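Argininosuccinate lyase (Chelativorans sp., PDB 6RX8) is an EDDS lyase of the fumarase/aspartase superfamily that cleaves C-N bonds of ethylenediamine-N,N'-disuccinate, releasing fumarate. Local coordinates at the interface of chains A and B and the interface of chains A and C. Numbering follows the deposited sequence. Chains: chain A/B/C, Argininosuccinate lyase.

Contact 1: the interface of chains A and B. Residues chain A 300, 303-304, 307; chain B 304, 307-308, 311.
The phenyl ring of A:Phe300 meets the methyl group of B:Thr311 from one face. The methyl does not sit over the ring centre. It lies beyond the rim on the CG and CD1 side, with CD1 of A:Phe300 3.9 Å from CG2 of B:Thr311. A:Met303 fills the next position. Its chain bends at chi2 (-85°) and chi3 (-63°), which turns the terminal methyl back toward chain B. CE of A:Met303 lies 3.6 Å from OG1 of B:Thr311, and it also touches CG1 of B:Val307. A:Met303 lies crosswise to B:Val307. OG1 of B:Thr311 lies beside its backbone N (chi1 -71°) and bonds to O of B:Val307 at 2.9 Å, from above the carbonyl plane. This bond is likely to hold CG2 toward A:Phe300. With an alanine at B:Thr311, the A:Phe300 rim would probably lose its methyl neighbour, A:Met303 would keep mainly B:Val307, and the B:Val307 carbonyl would lose the hydroxyl bond. CG1 of A:Val307 meets CG2 of B:Val307 at 4.1 Å. The helices come into direct backbone contact, CA of A:Gly304 to CA of B:Gly304 3.4 Å. The patch joins helix 303-313 of both chains, with A:Phe300 near the end of helix 290-301, across a two-fold axis.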
loop_
_atom_site.group_PDB
_atom_site.type_symbol
_atom_site.label_atom_id
_atom_site.label_comp_id
_atom_site.label_asym_id
_atom_site.label_seq_id
_atom_site.Cartn_x
_atom_site.Cartn_y
_atom_site.Cartn_z
ATOM N N PHE A 300 6.015 -4.134 9.543
ATOM C CA PHE A 300 4.809 -4.185 8.732
ATOM C C PHE A 300 4.047 -2.876 8.833
ATOM O O PHE A 300 3.547 -2.355 7.830
ATOM C CB PHE A 300 3.900 -5.327 9.177
ATOM C CG PHE A 300 4.580 -6.649 9.292
ATOM C CD1 PHE A 300 5.686 -6.951 8.519
ATOM C CD2 PHE A 300 4.090 -7.606 10.170
ATOM C CE1 PHE A 300 6.301 -8.174 8.626
ATOM C CE2 PHE A 300 4.689 -8.841 10.269
ATOM C CZ PHE A 300 5.802 -9.121 9.503
ATOM N N MET A 303 4.781 0.184 6.565
ATOM C CA MET A 303 4.179 0.275 5.242
ATOM C C MET A 303 3.095 1.340 5.199
ATOM O O MET A 303 2.850 1.944 4.149
ATOM C CB MET A 303 3.543 -1.061 4.844
ATOM C CG MET A 303 4.465 -2.237 4.852
ATOM S SD MET A 303 5.372 -2.374 3.301
ATOM C CE MET A 303 4.060 -2.646 2.101
ATOM N N GLY A 304 2.414 1.543 6.323
ATOM C CA GLY A 304 1.235 2.367 6.380
ATOM C C GLY A 304 1.515 3.808 6.034
ATOM O O GLY A 304 0.913 4.375 5.121
ATOM N N VAL A 307 2.449 4.424 2.377
ATOM C CA VAL A 307 1.340 4.400 1.433
ATOM C C VAL A 307 0.436 5.611 1.620
ATOM O O VAL A 307 -0.001 6.222 0.638
ATOM C CB VAL A 307 0.565 3.078 1.558
ATOM C CG1 VAL A 307 -0.729 3.152 0.762
ATOM C CG2 VAL A 307 1.451 1.957 1.085
ATOM N N GLY B 304 -3.262 3.291 5.169
ATOM C CA GLY B 304 -2.144 2.817 5.941
ATOM C C GLY B 304 -2.455 1.546 6.693
ATOM O O GLY B 304 -1.773 0.531 6.540
ATOM N N VAL B 307 -2.955 -1.536 4.485
ATOM C CA VAL B 307 -1.737 -2.133 3.954
ATOM C C VAL B 307 -0.929 -2.801 5.058
ATOM O O VAL B 307 -0.405 -3.905 4.869
ATOM C CB VAL B 307 -0.916 -1.078 3.197
ATOM C CG1 VAL B 307 0.462 -1.628 2.861
ATOM C CG2 VAL B 307 -1.675 -0.675 1.962
ATOM N N GLY B 308 -0.811 -2.158 6.222
ATOM C CA GLY B 308 -0.071 -2.771 7.314
ATOM C C GLY B 308 -0.672 -4.089 7.768
ATOM O O GLY B 308 0.048 -5.063 8.013
ATOM N N THR B 311 -0.163 -6.671 5.017
ATOM C CA THR B 311 1.245 -7.038 4.973
ATOM C C THR B 311 1.553 -8.045 6.070
ATOM O O THR B 311 2.195 -9.072 5.822
ATOM C CB THR B 311 2.127 -5.798 5.099
ATOM O OG1 THR B 311 2.033 -5.023 3.897
ATOM C CG2 THR B 311 3.594 -6.179 5.313
#

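Contact 2: the interface of chains A and C. Residues chain A 192, 236-237, 239-240; chain C 178, 182, 185, 247.
Charge pairing joins C:Arg185 to A:Glu240. NE of C:Arg185 bonds to OE1 of A:Glu240 at 2.8 Å, from above the carboxylate plane, and the bond is bent (136° at H). The two flat groups are steeply turned against each other. Within chain A, A:Arg192 grips the same carboxylate side-on, one nitrogen to each oxygen, using syn lone pairs. NH2 of A:Arg192 lies 2.7 Å from OE2 of A:Glu240, in the guanidinium plane and nearly straight (168° at H). OE1 therefore takes donors from both chains, and the carboxylate is held against turning. A:Glu240 reaches this point because CG is anti to the backbone N (chi1 -176°) and the rest of the chain is extended. A looser salt bridge runs from NH1 of C:Arg185 to OD2 of A:Asp236, at 3.8 Å. Water supplies the second layer. Water 1 lies 2.6 Å from OD2 of A:Asp236 and also links C:Asn178, C:Asn182 and the O of C:Val247. Water 2 ties the same OD2 to C:Arg185 and the O of C:Asn178. Apolar contacts complete the patch. CG of C:Arg185 covers one face of the A:Arg192 guanidinium, and CG2 of C:Val247 packs on CG of A:Asp236 at 3.7 Å. A:Asp236 starts helix 236-262. Helices 168-193 and 236-262 of both chains form the site.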
loop_
_atom_site.group_PDB
_atom_site.type_symbol
_atom_site.label_atom_id
_atom_site.label_comp_id
_atom_site.label_asym_id
_atom_site.label_seq_id
_atom_site.Cartn_x
_atom_site.Cartn_y
_atom_site.Cartn_z
ATOM N N ARG A 192 18.481 16.116 1.792
ATOM C CA ARG A 192 17.251 16.719 1.298
ATOM C C ARG A 192 16.337 17.207 2.419
ATOM O O ARG A 192 15.608 18.187 2.221
ATOM C CB ARG A 192 16.496 15.725 0.407
ATOM C CG ARG A 192 17.050 15.647 -1.015
ATOM C CD ARG A 192 16.286 14.670 -1.908
ATOM N NE ARG A 192 16.559 13.276 -1.578
ATOM C CZ ARG A 192 17.605 12.582 -2.022
ATOM N NH1 ARG A 192 18.508 13.138 -2.817
ATOM N NH2 ARG A 192 17.754 11.322 -1.649
ATOM N N ASP A 236 8.367 15.428 -0.867
ATOM C CA ASP A 236 8.927 14.149 -1.281
ATOM C C ASP A 236 9.840 13.603 -0.206
ATOM O O ASP A 236 9.971 12.384 -0.059
ATOM C CB ASP A 236 9.703 14.284 -2.590
ATOM C CG ASP A 236 8.797 14.480 -3.798
ATOM O OD1 ASP A 236 7.568 14.575 -3.620
ATOM O OD2 ASP A 236 9.315 14.550 -4.932
ATOM N N HIS A 237 10.491 14.500 0.539
ATOM C CA HIS A 237 11.360 14.087 1.629
ATOM C C HIS A 237 10.584 13.359 2.717
ATOM O O HIS A 237 11.136 12.481 3.390
ATOM C CB HIS A 237 12.074 15.314 2.197
ATOM C CG HIS A 237 11.148 16.364 2.735
ATOM N ND1 HIS A 237 10.401 17.192 1.923
ATOM C CD2 HIS A 237 10.875 16.740 4.007
ATOM C CE1 HIS A 237 9.694 18.020 2.673
ATOM N NE2 HIS A 237 9.968 17.771 3.942
ATOM N N ALA A 239 7.832 11.477 2.117
ATOM C CA ALA A 239 7.653 10.174 1.496
ATOM C C ALA A 239 8.942 9.368 1.548
ATOM O O ALA A 239 8.922 8.164 1.837
ATOM C CB ALA A 239 7.191 10.353 0.052
ATOM N N GLU A 240 10.075 10.013 1.263
ATOM C CA GLU A 240 11.339 9.292 1.231
ATOM C C GLU A 240 11.722 8.820 2.626
ATOM O O GLU A 240 12.191 7.692 2.800
ATOM C CB GLU A 240 12.431 10.177 0.639
ATOM C CG GLU A 240 13.758 9.459 0.490
ATOM C CD GLU A 240 14.814 10.328 -0.143
ATOM O OE1 GLU A 240 14.488 11.457 -0.564
ATOM O OE2 GLU A 240 15.972 9.878 -0.215
ATOM N N ASN C 178 11.904 20.044 -7.980
ATOM C CA ASN C 178 11.435 18.691 -7.686
ATOM C C ASN C 178 12.188 17.659 -8.514
ATOM O O ASN C 178 12.637 16.628 -7.994
ATOM C CB ASN C 178 9.925 18.614 -7.962
ATOM C CG ASN C 178 9.393 17.175 -8.027
ATOM O OD1 ASN C 178 9.707 16.410 -8.952
ATOM N ND2 ASN C 178 8.539 16.821 -7.060
ATOM N N ASN C 182 14.599 14.448 -7.656
ATOM C CA ASN C 182 14.318 13.091 -8.106
ATOM C C ASN C 182 15.464 12.527 -8.936
ATOM O O ASN C 182 15.741 11.325 -8.869
ATOM C CB ASN C 182 13.001 13.071 -8.866
ATOM C CG ASN C 182 11.818 12.991 -7.935
ATOM O OD1 ASN C 182 11.840 12.236 -6.969
ATOM N ND2 ASN C 182 10.789 13.771 -8.206
ATOM N N ARG C 185 17.788 11.266 -6.476
ATOM C CA ARG C 185 17.319 9.979 -5.966
ATOM C C ARG C 185 17.698 8.858 -6.924
ATOM O O ARG C 185 18.160 7.792 -6.509
ATOM C CB ARG C 185 15.799 9.973 -5.756
ATOM C CG ARG C 185 15.285 10.820 -4.605
ATOM C CD ARG C 185 13.777 10.585 -4.312
ATOM N NE ARG C 185 13.433 11.418 -3.170
ATOM C CZ ARG C 185 13.015 12.678 -3.253
ATOM N NH1 ARG C 185 12.812 13.252 -4.430
ATOM N NH2 ARG C 185 12.777 13.360 -2.153
ATOM N N VAL C 247 7.448 8.045 -6.129
ATOM C CA VAL C 247 7.464 9.411 -5.620
ATOM C C VAL C 247 7.678 10.391 -6.767
ATOM O O VAL C 247 7.015 11.430 -6.839
ATOM C CB VAL C 247 8.509 9.584 -4.504
ATOM C CG1 VAL C 247 9.924 9.623 -5.036
ATOM C CG2 VAL C 247 8.195 10.866 -3.689
HETATM O O HOH W 1 8.109 13.961 -7.139
HETATM O O HOH W 2 11.602 15.781 -5.410
#

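Contact 3: the interface of chains A and C. Residues chain A 174, 177-178, 181; chain C 192, 230, 236, 318.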
loop_
_atom_site.group_PDB
_atom_site.type_symbol
_atom_site.label_atom_id
_atom_site.label_comp_id
_atom_site.label_asym_id
_atom_site.label_seq_id
_atom_site.Cartn_x
_atom_site.Cartn_y
_atom_site.Cartn_z
ATOM N N ALA A 174 26.310 -10.193 5.978
ATOM C CA ALA A 174 25.276 -9.813 5.019
ATOM C C ALA A 174 24.449 -8.660 5.571
ATOM O O ALA A 174 24.176 -7.677 4.872
ATOM C CB ALA A 174 24.361 -10.998 4.703
ATOM N N GLU A 177 26.234 -5.361 5.447
ATOM C CA GLU A 177 26.251 -4.723 4.132
ATOM C C GLU A 177 24.897 -4.096 3.817
ATOM O O GLU A 177 24.830 -3.006 3.239
ATOM C CB GLU A 177 26.657 -5.735 3.055
ATOM C CG GLU A 177 26.989 -5.110 1.696
ATOM C CD GLU A 177 27.785 -6.043 0.780
ATOM O OE1 GLU A 177 28.287 -7.082 1.260
ATOM O OE2 GLU A 177 27.904 -5.728 -0.422
ATOM N N ASN A 178 23.807 -4.777 4.192
ATOM C CA ASN A 178 22.469 -4.197 4.089
ATOM C C ASN A 178 22.385 -2.879 4.846
ATOM O O ASN A 178 21.857 -1.881 4.335
ATOM C CB ASN A 178 21.443 -5.204 4.635
ATOM C CG ASN A 178 20.066 -4.581 4.902
ATOM O OD1 ASN A 178 19.894 -3.755 5.812
ATOM N ND2 ASN A 178 19.064 -5.021 4.132
ATOM N N LYS A 181 24.148 0.111 3.317
ATOM C CA LYS A 181 23.415 0.759 2.241
ATOM C C LYS A 181 22.203 1.511 2.771
ATOM O O LYS A 181 21.861 2.574 2.246
ATOM C CB LYS A 181 23.014 -0.268 1.183
ATOM C CG LYS A 181 24.182 -0.696 0.292
ATOM C CD LYS A 181 23.744 -1.702 -0.770
ATOM C CE LYS A 181 23.397 -3.053 -0.160
ATOM N NZ LYS A 181 23.152 -4.065 -1.225
ATOM N N ARG C 192 23.697 1.915 -6.266
ATOM C CA ARG C 192 23.386 0.653 -5.609
ATOM C C ARG C 192 22.920 -0.425 -6.584
ATOM O O ARG C 192 23.164 -1.612 -6.334
ATOM C CB ARG C 192 22.323 0.870 -4.525
ATOM C CG ARG C 192 22.894 1.429 -3.223
ATOM C CD ARG C 192 21.838 1.628 -2.136
ATOM N NE ARG C 192 20.965 2.765 -2.402
ATOM C CZ ARG C 192 21.253 4.030 -2.100
ATOM N NH1 ARG C 192 22.401 4.351 -1.523
ATOM N NH2 ARG C 192 20.384 4.983 -2.396
ATOM N N GLU C 230 24.224 -11.318 0.738
ATOM C CA GLU C 230 23.666 -10.067 0.234
ATOM C C GLU C 230 23.529 -10.126 -1.281
ATOM O O GLU C 230 22.574 -9.582 -1.842
ATOM C CB GLU C 230 24.533 -8.885 0.665
ATOM C CG GLU C 230 24.047 -7.508 0.204
ATOM C CD GLU C 230 22.691 -7.114 0.782
ATOM O OE1 GLU C 230 22.067 -7.924 1.508
ATOM O OE2 GLU C 230 22.256 -5.978 0.495
ATOM N N ASP C 236 16.849 -4.648 -1.808
ATOM C CA ASP C 236 16.386 -3.327 -1.404
ATOM C C ASP C 236 16.420 -2.377 -2.580
ATOM O O ASP C 236 15.609 -1.448 -2.654
ATOM C CB ASP C 236 17.239 -2.766 -0.267
ATOM C CG ASP C 236 16.981 -3.460 1.063
ATOM O OD1 ASP C 236 16.189 -4.419 1.100
ATOM O OD2 ASP C 236 17.583 -3.051 2.078
ATOM N N TYR C 318 16.265 -13.311 5.566
ATOM C CA TYR C 318 17.308 -12.641 4.792
ATOM C C TYR C 318 18.036 -13.669 3.923
ATOM O O TYR C 318 19.218 -13.962 4.079
ATOM C CB TYR C 318 18.269 -11.849 5.680
ATOM C CG TYR C 318 18.728 -10.641 4.890
ATOM C CD1 TYR C 318 17.937 -9.497 4.816
ATOM C CD2 TYR C 318 19.893 -10.682 4.133
ATOM C CE1 TYR C 318 18.314 -8.411 4.043
ATOM C CE2 TYR C 318 20.281 -9.597 3.362
ATOM C CZ TYR C 318 19.482 -8.466 3.319
ATOM O OH TYR C 318 19.849 -7.382 2.554
HETATM O O HOH W 3 16.739 -3.338 4.503
HETATM O O HOH W 4 20.094 -2.231 2.048
HETATM O O HOH W 5 22.639 -3.053 -4.046
#
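A:Asn178 and A:Lys181 lie one turn apart on helix 168-193 with regular helical torsions, and they meet C:Glu230 of the short helix 228-233 and C:Tyr318 in a loop with a non-helical backbone. The ammonium NZ of A:Lys181 forms a salt bridge with OE2 of C:Glu230 at 2.7 Å, on the anti lone pair of that oxygen. The two side chains reach for each other head-on. C:Glu230 is bent at chi2 (63°), which turns its carboxylate between the lysine and the tyrosine. Its other oxygen, OE1, takes a short bond of 2.5 Å from the phenol OH of C:Tyr318 on the syn lone pair, in the plane of the ring. The same OH accepts from the amide ND2 of A:Asn178 at 2.9 Å. That bond lies in the amide plane and is fairly straight (159° at H), and the amide is turned 83° from the ring. The result is a chain of polar groups from amide to phenol to carboxylate to ammonium. The aliphatic part of A:Lys181 runs antiparallel alongside C:Arg192, CB of A:Lys181 to CD of C:Arg192 4.0 Å. Water 5 links NZ of A:Lys181 to the backbone O of C:Arg192. OE2 of A:Glu177 is 5.7 Å from OE2 of C:Glu230, and the salt bridge would probably offset these like charges. The polar network joins chains A and C and is likely to hold the C:Tyr318 loop in place within the tetramer.

Contact 1 joins chain A to chain B, while contacts 2 and 3 both join chain A to chain C. The C-alpha centres of contacts 1 and 2 are about 19 Å apart, those of 2 and 3 about 21 Å, and those of 1 and 3 about 22 Å. Contacts 2 and 3 share helices 168-193 and 236-262, and Asn178, Arg192 and Asp236 appear in both with the chains exchanged. Contact 1 uses helix 303-313 of both chains and the end of helix 290-301. Enzymes of this superfamily are homotetramers round a central helical bundle, with active sites shared between subunits, so these contacts probably also help shape the active sites.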